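Local coordinates for aldo-keto reductase family 1 member C1 (PDB 1QWK), which probably reduces aldehydes and ketones with NADPH, acting as an aldose reductase-like oxidoreductase, at residues Trp155-Leu164 / Asp186-Ile196; Val31-Lys40 / Ala57-Glu68. One frame throughout, in Å; residues are numbered along the deposited sequence.

Overall arrangement
Two helix-helix contacts lie on opposite sides of the centre of this TIM barrel. Interaction 2 comes first along the chain and pairs helices 28-41 and 55-68, which flank strand 45-47 in sequence. Interaction 1 follows, pairing helices 157-164 and 185-193, with strand 173-177 between them in sequence. Their centres lie 34 Å apart and their nearest atoms about 20 Å, so the two do not touch and are joined through the eight-stranded parallel sheet. Each joins two successive helices of the outer layer. Between side chains, Ile58 is about 6 Å from Tyr52, the predicted proton donor, and Trp155, marginal to interaction 1, about 7 Å from His114, predicted to bind substrate.

Interaction 1: residues Trp155-Leu164 / Asp186-Ile196; sequences WNNDQISRAL and DHVDFCKKHNI
Asn157 and His187 supply the polar link between these two helices, where one amide serves both a hydrogen bond and a stack. His187 ND1 donates to Asn157 OD1 at 2.9 Å, close to straight at 161°, with the amide and imidazole nearly coplanar. The other ring nitrogen, NE2, is hydrogen-bonded to Ser174 OG of strand 173-177, so the imidazole is gripped at both nitrogens and its rotation is fixed.

Aromatic contacts come next. The Asn157 amide stacks on Phe190, its plane 13° from that of the ring, while Asn157 CB sits 3.8 Å from the ring centroid in a CH-pi contact. The Phe190 side chain leaves its helix with CG opposite the backbone N, which carries the ring to the other helix, where Ser161 OG meets its edge 3.1 Å from CZ. At the C-terminal end, Leu164 CD1 lies over a face of the His194 ring.

The short helical segments run 14° from parallel; they belong to successive outer helices of the TIM barrel, joined through strand 173-177.

Apolar packing fills the inner side: Ile160 CG2 reaches Phe190 CE2 at 3.8 Å and Ile196 CD1 at 3.6 Å. Replacing Phe190 with an alanine would probably leave the Asn157 amide without its stacking surface and open a gap beside Ile160. Both isoleucines also touch Ser174.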
loop_
_atom_site.group_PDB
_atom_site.type_symbol
_atom_site.label_atom_id
_atom_site.label_comp_id
_atom_site.label_asym_id
_atom_site.label_seq_id
_atom_site.Cartn_x
_atom_site.Cartn_y
_atom_site.Cartn_z
ATOM N N TRP A 155 -7.861 -2.463 -8.406
ATOM C CA TRP A 155 -8.882 -3.222 -9.118
ATOM C C TRP A 155 -10.223 -2.764 -8.549
ATOM O O TRP A 155 -10.287 -2.348 -7.387
ATOM C CB TRP A 155 -8.740 -4.719 -8.839
ATOM C CG TRP A 155 -7.643 -5.429 -9.585
ATOM C CD1 TRP A 155 -6.381 -4.966 -9.847
ATOM C CD2 TRP A 155 -7.692 -6.772 -10.091
ATOM N NE1 TRP A 155 -5.645 -5.945 -10.482
ATOM C CE2 TRP A 155 -6.427 -7.058 -10.647
ATOM C CE3 TRP A 155 -8.686 -7.762 -10.127
ATOM C CZ2 TRP A 155 -6.125 -8.296 -11.233
ATOM C CZ3 TRP A 155 -8.386 -8.997 -10.710
ATOM C CH2 TRP A 155 -7.113 -9.250 -11.258
ATOM N N ASN A 156 -11.290 -2.830 -9.343
ATOM C CA ASN A 156 -12.596 -2.449 -8.811
ATOM C C ASN A 156 -13.315 -3.713 -8.332
ATOM O O ASN A 156 -12.829 -4.823 -8.549
ATOM C CB ASN A 156 -13.446 -1.680 -9.844
ATOM C CG ASN A 156 -13.771 -2.488 -11.086
ATOM O OD1 ASN A 156 -14.133 -3.657 -11.010
ATOM N ND2 ASN A 156 -13.663 -1.848 -12.246
ATOM N N ASN A 157 -14.454 -3.545 -7.670
ATOM C CA ASN A 157 -15.205 -4.677 -7.133
ATOM C C ASN A 157 -15.588 -5.726 -8.170
ATOM O O ASN A 157 -15.510 -6.924 -7.897
ATOM C CB ASN A 157 -16.474 -4.199 -6.427
ATOM C CG ASN A 157 -16.182 -3.342 -5.210
ATOM O OD1 ASN A 157 -15.033 -3.217 -4.778
ATOM N ND2 ASN A 157 -17.228 -2.752 -4.642
ATOM N N ASP A 158 -16.010 -5.285 -9.351
ATOM C CA ASP A 158 -16.416 -6.215 -10.399
ATOM C C ASP A 158 -15.254 -7.076 -10.880
ATOM O O ASP A 158 -15.425 -8.264 -11.154
ATOM C CB ASP A 158 -17.025 -5.458 -11.583
ATOM C CG ASP A 158 -18.291 -4.716 -11.208
ATOM O OD1 ASP A 158 -19.175 -5.330 -10.572
ATOM O OD2 ASP A 158 -18.408 -3.520 -11.550
ATOM N N GLN A 159 -14.071 -6.476 -10.978
ATOM C CA GLN A 159 -12.890 -7.209 -11.421
ATOM C C GLN A 159 -12.496 -8.244 -10.370
ATOM O O GLN A 159 -12.132 -9.376 -10.702
ATOM C CB GLN A 159 -11.732 -6.237 -11.698
ATOM C CG GLN A 159 -12.013 -5.327 -12.900
ATOM C CD GLN A 159 -10.983 -4.232 -13.084
ATOM O OE1 GLN A 159 -10.655 -3.510 -12.141
ATOM N NE2 GLN A 159 -10.489 -4.080 -14.308
ATOM N N ILE A 160 -12.572 -7.865 -9.099
ATOM C CA ILE A 160 -12.240 -8.807 -8.039
ATOM C C ILE A 160 -13.246 -9.957 -8.039
ATOM O O ILE A 160 -12.868 -11.121 -7.882
ATOM C CB ILE A 160 -12.217 -8.120 -6.659
ATOM C CG1 ILE A 160 -11.064 -7.114 -6.624
ATOM C CG2 ILE A 160 -12.059 -9.164 -5.552
ATOM C CD1 ILE A 160 -10.981 -6.290 -5.346
ATOM N N SER A 161 -14.526 -9.638 -8.224
ATOM C CA SER A 161 -15.562 -10.671 -8.256
ATOM C C SER A 161 -15.307 -11.656 -9.397
ATOM O O SER A 161 -15.514 -12.857 -9.243
ATOM C CB SER A 161 -16.949 -10.044 -8.433
ATOM O OG SER A 161 -17.317 -9.282 -7.303
ATOM N N ARG A 162 -14.867 -11.143 -10.542
ATOM C CA ARG A 162 -14.591 -12.001 -11.688
ATOM C C ARG A 162 -13.433 -12.944 -11.381
ATOM O O ARG A 162 -13.418 -14.091 -11.834
ATOM C CB ARG A 162 -14.287 -11.153 -12.922
ATOM C CG ARG A 162 -15.521 -10.469 -13.506
ATOM C CD ARG A 162 -15.140 -9.335 -14.447
ATOM N NE ARG A 162 -14.276 -9.768 -15.539
ATOM C CZ ARG A 162 -13.513 -8.945 -16.250
ATOM N NH1 ARG A 162 -13.512 -7.644 -15.978
ATOM N NH2 ARG A 162 -12.741 -9.422 -17.219
ATOM N N ALA A 163 -12.466 -12.467 -10.602
ATOM C CA ALA A 163 -11.321 -13.295 -10.232
ATOM C C ALA A 163 -11.760 -14.369 -9.239
ATOM O O ALA A 163 -11.366 -15.533 -9.354
ATOM C CB ALA A 163 -10.221 -12.429 -9.620
ATOM N N LEU A 164 -12.586 -13.983 -8.270
ATOM C CA LEU A 164 -13.069 -14.923 -7.257
ATOM C C LEU A 164 -13.920 -16.034 -7.850
ATOM O O LEU A 164 -13.825 -17.188 -7.431
ATOM C CB LEU A 164 -13.892 -14.183 -6.199
ATOM C CG LEU A 164 -13.157 -13.182 -5.306
ATOM C CD1 LEU A 164 -14.157 -12.483 -4.405
ATOM C CD2 LEU A 164 -12.105 -13.913 -4.478
ATOM N N ASP A 186 -17.646 1.655 0.035
ATOM C CA ASP A 186 -18.147 0.564 -0.797
ATOM C C ASP A 186 -17.118 -0.549 -0.990
ATOM O O ASP A 186 -17.441 -1.729 -0.860
ATOM C CB ASP A 186 -18.582 1.104 -2.162
ATOM C CG ASP A 186 -19.273 0.053 -3.013
ATOM O OD1 ASP A 186 -20.340 -0.446 -2.594
ATOM O OD2 ASP A 186 -18.753 -0.276 -4.099
ATOM N N HIS A 187 -15.881 -0.177 -1.301
ATOM C CA HIS A 187 -14.842 -1.180 -1.520
ATOM C C HIS A 187 -14.535 -1.974 -0.256
ATOM O O HIS A 187 -14.442 -3.202 -0.298
ATOM C CB HIS A 187 -13.559 -0.527 -2.039
ATOM C CG HIS A 187 -12.490 -1.512 -2.406
ATOM N ND1 HIS A 187 -12.635 -2.417 -3.436
ATOM C CD2 HIS A 187 -11.255 -1.723 -1.892
ATOM C CE1 HIS A 187 -11.534 -3.142 -3.541
ATOM N NE2 HIS A 187 -10.681 -2.740 -2.616
ATOM N N VAL A 188 -14.384 -1.278 0.867
ATOM C CA VAL A 188 -14.084 -1.946 2.130
ATOM C C VAL A 188 -15.208 -2.901 2.518
ATOM O O VAL A 188 -14.951 -4.016 2.963
ATOM C CB VAL A 188 -13.846 -0.915 3.263
ATOM C CG1 VAL A 188 -13.625 -1.629 4.595
ATOM C CG2 VAL A 188 -12.637 -0.058 2.928
ATOM N N ASP A 189 -16.456 -2.471 2.352
ATOM C CA ASP A 189 -17.578 -3.343 2.684
ATOM C C ASP A 189 -17.581 -4.570 1.777
ATOM O O ASP A 189 -17.854 -5.680 2.228
ATOM C CB ASP A 189 -18.901 -2.586 2.571
ATOM C CG ASP A 189 -19.074 -1.568 3.683
ATOM O OD1 ASP A 189 -18.742 -1.895 4.842
ATOM O OD2 ASP A 189 -19.543 -0.444 3.410
ATOM N N PHE A 190 -17.266 -4.364 0.501
ATOM C CA PHE A 190 -17.212 -5.461 -0.458
ATOM C C PHE A 190 -16.143 -6.470 -0.037
ATOM O O PHE A 190 -16.389 -7.675 -0.013
ATOM C CB PHE A 190 -16.881 -4.926 -1.849
ATOM C CG PHE A 190 -16.590 -5.995 -2.862
ATOM C CD1 PHE A 190 -17.623 -6.682 -3.491
ATOM C CD2 PHE A 190 -15.273 -6.328 -3.174
ATOM C CE1 PHE A 190 -17.350 -7.673 -4.432
ATOM C CE2 PHE A 190 -14.988 -7.315 -4.110
ATOM C CZ PHE A 190 -16.028 -7.995 -4.737
ATOM N N CYS A 191 -14.955 -5.971 0.286
ATOM C CA CYS A 191 -13.851 -6.837 0.693
ATOM C C CYS A 191 -14.157 -7.601 1.977
ATOM O O CYS A 191 -13.817 -8.778 2.099
ATOM C CB CYS A 191 -12.569 -6.015 0.863
ATOM S SG CYS A 191 -11.852 -5.429 -0.702
ATOM N N LYS A 192 -14.795 -6.934 2.934
ATOM C CA LYS A 192 -15.142 -7.585 4.190
ATOM C C LYS A 192 -16.071 -8.764 3.917
ATOM O O LYS A 192 -15.922 -9.834 4.508
ATOM C CB LYS A 192 -15.821 -6.593 5.138
ATOM C CG LYS A 192 -14.881 -5.561 5.739
ATOM C CD LYS A 192 -15.647 -4.529 6.559
ATOM C CE LYS A 192 -14.708 -3.568 7.283
ATOM N NZ LYS A 192 -13.925 -4.230 8.362
ATOM N N LYS A 193 -17.020 -8.568 3.008
ATOM C CA LYS A 193 -17.971 -9.616 2.663
ATOM C C LYS A 193 -17.307 -10.858 2.089
ATOM O O LYS A 193 -17.780 -11.974 2.309
ATOM C CB LYS A 193 -19.002 -9.096 1.657
ATOM C CG LYS A 193 -20.033 -8.149 2.243
ATOM C CD LYS A 193 -21.144 -7.886 1.237
ATOM C CE LYS A 193 -22.258 -7.033 1.824
ATOM N NZ LYS A 193 -21.795 -5.666 2.195
ATOM N N HIS A 194 -16.213 -10.666 1.357
ATOM C CA HIS A 194 -15.496 -11.780 0.735
ATOM C C HIS A 194 -14.202 -12.140 1.456
ATOM O O HIS A 194 -13.329 -12.792 0.882
ATOM C CB HIS A 194 -15.198 -11.448 -0.729
ATOM C CG HIS A 194 -16.427 -11.214 -1.551
ATOM N ND1 HIS A 194 -17.244 -12.239 -1.975
ATOM C CD2 HIS A 194 -17.002 -10.069 -1.986
ATOM C CE1 HIS A 194 -18.273 -11.734 -2.635
ATOM N NE2 HIS A 194 -18.150 -10.420 -2.655
ATOM N N ASN A 195 -14.082 -11.720 2.712
ATOM C CA ASN A 195 -12.898 -12.009 3.519
ATOM C C ASN A 195 -11.595 -11.610 2.835
ATOM O O ASN A 195 -10.614 -12.361 2.836
ATOM C CB ASN A 195 -12.846 -13.497 3.887
ATOM C CG ASN A 195 -14.001 -13.921 4.772
ATOM O OD1 ASN A 195 -14.197 -13.382 5.860
ATOM N ND2 ASN A 195 -14.771 -14.901 4.310
ATOM N N ILE A 196 -11.593 -10.424 2.241
ATOM C CA ILE A 196 -10.404 -9.911 1.566
ATOM C C ILE A 196 -9.843 -8.790 2.441
ATOM O O ILE A 196 -10.564 -7.851 2.780
ATOM C CB ILE A 196 -10.757 -9.326 0.177
ATOM C CG1 ILE A 196 -11.384 -10.414 -0.705
ATOM C CG2 ILE A 196 -9.497 -8.766 -0.485
ATOM C CD1 ILE A 196 -11.859 -9.903 -2.058
#

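Interaction 2: residues Val31-Lys40 / Ala57-Glu68; sequences VITAVKTAVK and AIGTAIKELLEE
Lys36 crosses to Glu64 and Glu68 at about a right angle, a case of one amine joining two carboxylates a helical turn apart. Its chain bends at the third torsion (chi3 71°), bringing NZ to 2.9 Å from Glu64 OE1 and 2.8 Å from Glu68 OE2. The two acids, both extended beyond CG, are used differently: Glu64 is met on its anti side, Glu68 through the syn lone pair. Lys40, extended beyond CG, adds a long salt bridge to Glu68.

Beneath these charges the packing is aliphatic. Val31 places CG1 between its backbone N and carbonyl carbon (chi1 78°), pressing it tightly against Ala57 CB at 3.4 Å, while CG2 meets Ile58 CG1 at 3.7 Å. Ala61 offers only a methyl, and Val35 CG1 settles on it at 3.8 Å. Further along, Val39 and Leu65 meet tip to tip, CG2 to CD1 at 3.6 Å.

The axes of the two segments approach to 8.6 Å and cross at -39°; the nearest CA atoms are those of Ile32 and Ala61, consistent with the small alanine there. Val35 also touches Leu21 of strand 21-22, in keeping with the layer of outer helices over parallel strands that is typical of the TIM barrel.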
loop_
_atom_site.group_PDB
_atom_site.type_symbol
_atom_site.label_atom_id
_atom_site.label_comp_id
_atom_site.label_asym_id
_atom_site.label_seq_id
_atom_site.Cartn_x
_atom_site.Cartn_y
_atom_site.Cartn_z
ATOM N N VAL A 31 15.878 4.504 0.346
ATOM C CA VAL A 31 15.158 3.349 0.863
ATOM C C VAL A 31 15.958 2.479 1.825
ATOM O O VAL A 31 15.400 1.920 2.766
ATOM C CB VAL A 31 14.613 2.459 -0.279
ATOM C CG1 VAL A 31 15.722 1.601 -0.865
ATOM C CG2 VAL A 31 13.476 1.599 0.247
ATOM N N ILE A 32 17.262 2.365 1.607
ATOM C CA ILE A 32 18.069 1.553 2.506
ATOM C C ILE A 32 17.995 2.114 3.923
ATOM O O ILE A 32 17.712 1.384 4.876
ATOM C CB ILE A 32 19.536 1.499 2.050
ATOM C CG1 ILE A 32 19.633 0.738 0.725
ATOM C CG2 ILE A 32 20.388 0.825 3.118
ATOM C CD1 ILE A 32 21.022 0.744 0.106
ATOM N N THR A 33 18.241 3.414 4.060
ATOM C CA THR A 33 18.189 4.070 5.366
ATOM C C THR A 33 16.774 4.015 5.937
ATOM O O THR A 33 16.584 3.830 7.139
ATOM C CB THR A 33 18.610 5.551 5.265
ATOM O OG1 THR A 33 19.932 5.637 4.719
ATOM C CG2 THR A 33 18.592 6.203 6.639
ATOM N N ALA A 34 15.782 4.179 5.066
ATOM C CA ALA A 34 14.387 4.152 5.483
ATOM C C ALA A 34 13.980 2.778 6.012
ATOM O O ALA A 34 13.329 2.674 7.051
ATOM C CB ALA A 34 13.485 4.553 4.314
ATOM N N VAL A 35 14.361 1.727 5.295
ATOM C CA VAL A 35 14.015 0.375 5.707
ATOM C C VAL A 35 14.639 0.031 7.055
ATOM O O VAL A 35 13.955 -0.457 7.955
ATOM C CB VAL A 35 14.465 -0.668 4.648
ATOM C CG1 VAL A 35 14.305 -2.080 5.194
ATOM C CG2 VAL A 35 13.630 -0.509 3.381
ATOM N N LYS A 36 15.935 0.295 7.206
ATOM C CA LYS A 36 16.612 -0.013 8.464
ATOM C C LYS A 36 16.042 0.778 9.635
ATOM O O LYS A 36 15.904 0.251 10.740
ATOM C CB LYS A 36 18.114 0.242 8.328
ATOM C CG LYS A 36 18.747 -0.570 7.209
ATOM C CD LYS A 36 20.263 -0.419 7.157
ATOM C CE LYS A 36 20.938 -1.117 8.326
ATOM N NZ LYS A 36 22.421 -0.971 8.260
ATOM N N THR A 37 15.703 2.039 9.393
ATOM C CA THR A 37 15.136 2.877 10.443
ATOM C C THR A 37 13.773 2.335 10.860
ATOM O O THR A 37 13.459 2.246 12.052
ATOM C CB THR A 37 14.960 4.332 9.965
ATOM O OG1 THR A 37 16.242 4.887 9.638
ATOM C CG2 THR A 37 14.314 5.172 11.054
ATOM N N ALA A 38 12.968 1.963 9.871
ATOM C CA ALA A 38 11.631 1.443 10.127
ATOM C C ALA A 38 11.673 0.135 10.908
ATOM O O ALA A 38 10.956 -0.035 11.896
ATOM C CB ALA A 38 10.890 1.241 8.807
ATOM N N VAL A 39 12.507 -0.797 10.465
ATOM C CA VAL A 39 12.603 -2.082 11.146
ATOM C C VAL A 39 13.113 -1.917 12.575
ATOM O O VAL A 39 12.610 -2.561 13.495
ATOM C CB VAL A 39 13.514 -3.059 10.367
ATOM C CG1 VAL A 39 13.707 -4.349 11.161
ATOM C CG2 VAL A 39 12.889 -3.376 9.018
ATOM N N LYS A 40 14.105 -1.055 12.773
ATOM C CA LYS A 40 14.624 -0.849 14.120
ATOM C C LYS A 40 13.578 -0.167 14.998
ATOM O O LYS A 40 13.609 -0.295 16.223
ATOM C CB LYS A 40 15.903 -0.012 14.077
ATOM C CG LYS A 40 17.074 -0.719 13.423
ATOM C CD LYS A 40 18.251 0.224 13.268
ATOM C CE LYS A 40 19.422 -0.454 12.582
ATOM N NZ LYS A 40 20.555 0.492 12.389
ATOM N N ALA A 57 17.854 -2.443 -3.752
ATOM C CA ALA A 57 18.291 -1.706 -2.572
ATOM C C ALA A 57 17.638 -2.285 -1.319
ATOM O O ALA A 57 18.284 -2.430 -0.279
ATOM C CB ALA A 57 17.937 -0.231 -2.717
ATOM N N ILE A 58 16.355 -2.621 -1.419
ATOM C CA ILE A 58 15.641 -3.192 -0.285
ATOM C C ILE A 58 16.258 -4.539 0.080
ATOM O O ILE A 58 16.358 -4.885 1.258
ATOM C CB ILE A 58 14.138 -3.364 -0.601
ATOM C CG1 ILE A 58 13.498 -1.984 -0.785
ATOM C CG2 ILE A 58 13.448 -4.136 0.520
ATOM C CD1 ILE A 58 12.031 -2.014 -1.173
ATOM N N GLY A 59 16.683 -5.286 -0.933
ATOM C CA GLY A 59 17.302 -6.577 -0.692
ATOM C C GLY A 59 18.579 -6.392 0.104
ATOM O O GLY A 59 18.889 -7.172 1.006
ATOM N N THR A 60 19.322 -5.342 -0.229
ATOM C CA THR A 60 20.568 -5.042 0.465
ATOM C C THR A 60 20.260 -4.642 1.906
ATOM O O THR A 60 20.942 -5.066 2.839
ATOM C CB THR A 60 21.336 -3.906 -0.246
ATOM O OG1 THR A 60 21.708 -4.339 -1.561
ATOM C CG2 THR A 60 22.597 -3.532 0.529
ATOM N N ALA A 61 19.221 -3.833 2.085
ATOM C CA ALA A 61 18.827 -3.392 3.416
ATOM C C ALA A 61 18.465 -4.586 4.295
ATOM O O ALA A 61 18.896 -4.679 5.445
ATOM C CB ALA A 61 17.644 -2.431 3.320
ATOM N N ILE A 62 17.667 -5.498 3.750
ATOM C CA ILE A 62 17.253 -6.683 4.494
ATOM C C ILE A 62 18.466 -7.538 4.845
ATOM O O ILE A 62 18.570 -8.057 5.956
ATOM C CB ILE A 62 16.258 -7.527 3.678
ATOM C CG1 ILE A 62 14.965 -6.730 3.471
ATOM C CG2 ILE A 62 15.981 -8.843 4.394
ATOM C CD1 ILE A 62 13.948 -7.420 2.584
ATOM N N LYS A 63 19.383 -7.672 3.893
ATOM C CA LYS A 63 20.587 -8.460 4.108
ATOM C C LYS A 63 21.358 -7.904 5.308
ATOM O O LYS A 63 21.766 -8.654 6.194
ATOM C CB LYS A 63 21.462 -8.426 2.852
ATOM C CG LYS A 63 22.558 -9.482 2.821
ATOM C CD LYS A 63 23.361 -9.398 1.529
ATOM C CE LYS A 63 24.243 -10.624 1.329
ATOM N NZ LYS A 63 25.231 -10.811 2.430
ATOM N N GLU A 64 21.546 -6.588 5.335
ATOM C CA GLU A 64 22.261 -5.938 6.429
ATOM C C GLU A 64 21.547 -6.138 7.763
ATOM O O GLU A 64 22.187 -6.383 8.789
ATOM C CB GLU A 64 22.420 -4.441 6.143
ATOM C CG GLU A 64 23.498 -4.113 5.119
ATOM C CD GLU A 64 23.526 -2.640 4.745
ATOM O OE1 GLU A 64 23.465 -1.785 5.656
ATOM O OE2 GLU A 64 23.621 -2.334 3.537
ATOM N N LEU A 65 20.222 -6.032 7.752
ATOM C CA LEU A 65 19.435 -6.216 8.966
ATOM C C LEU A 65 19.625 -7.622 9.531
ATOM O O LEU A 65 19.752 -7.798 10.744
ATOM C CB LEU A 65 17.949 -5.976 8.680
ATOM C CG LEU A 65 17.514 -4.518 8.496
ATOM C CD1 LEU A 65 16.095 -4.475 7.947
ATOM C CD2 LEU A 65 17.599 -3.779 9.825
ATOM N N LEU A 66 19.645 -8.617 8.649
ATOM C CA LEU A 66 19.823 -10.003 9.068
ATOM C C LEU A 66 21.218 -10.231 9.648
ATOM O O LEU A 66 21.367 -10.896 10.673
ATOM C CB LEU A 66 19.587 -10.951 7.887
ATOM C CG LEU A 66 18.175 -10.962 7.285
ATOM C CD1 LEU A 66 18.140 -11.875 6.071
ATOM C CD2 LEU A 66 17.174 -11.425 8.327
ATOM N N GLU A 67 22.233 -9.677 8.994
ATOM C CA GLU A 67 23.610 -9.830 9.455
ATOM C C GLU A 67 23.826 -9.129 10.795
ATOM O O GLU A 67 24.621 -9.583 11.621
ATOM C CB GLU A 67 24.584 -9.270 8.413
ATOM C CG GLU A 67 24.477 -9.936 7.048
ATOM C CD GLU A 67 25.514 -9.425 6.059
ATOM O OE1 GLU A 67 25.612 -8.191 5.877
ATOM O OE2 GLU A 67 26.224 -10.260 5.458
ATOM N N GLU A 68 23.116 -8.023 11.007
ATOM C CA GLU A 68 23.226 -7.264 12.248
ATOM C C GLU A 68 22.458 -7.944 13.377
ATOM O O GLU A 68 22.607 -7.583 14.546
ATOM C CB GLU A 68 22.690 -5.844 12.044
ATOM C CG GLU A 68 23.608 -4.948 11.232
ATOM C CD GLU A 68 22.936 -3.662 10.795
ATOM O OE1 GLU A 68 22.324 -2.986 11.650
ATOM O OE2 GLU A 68 23.023 -3.325 9.596
#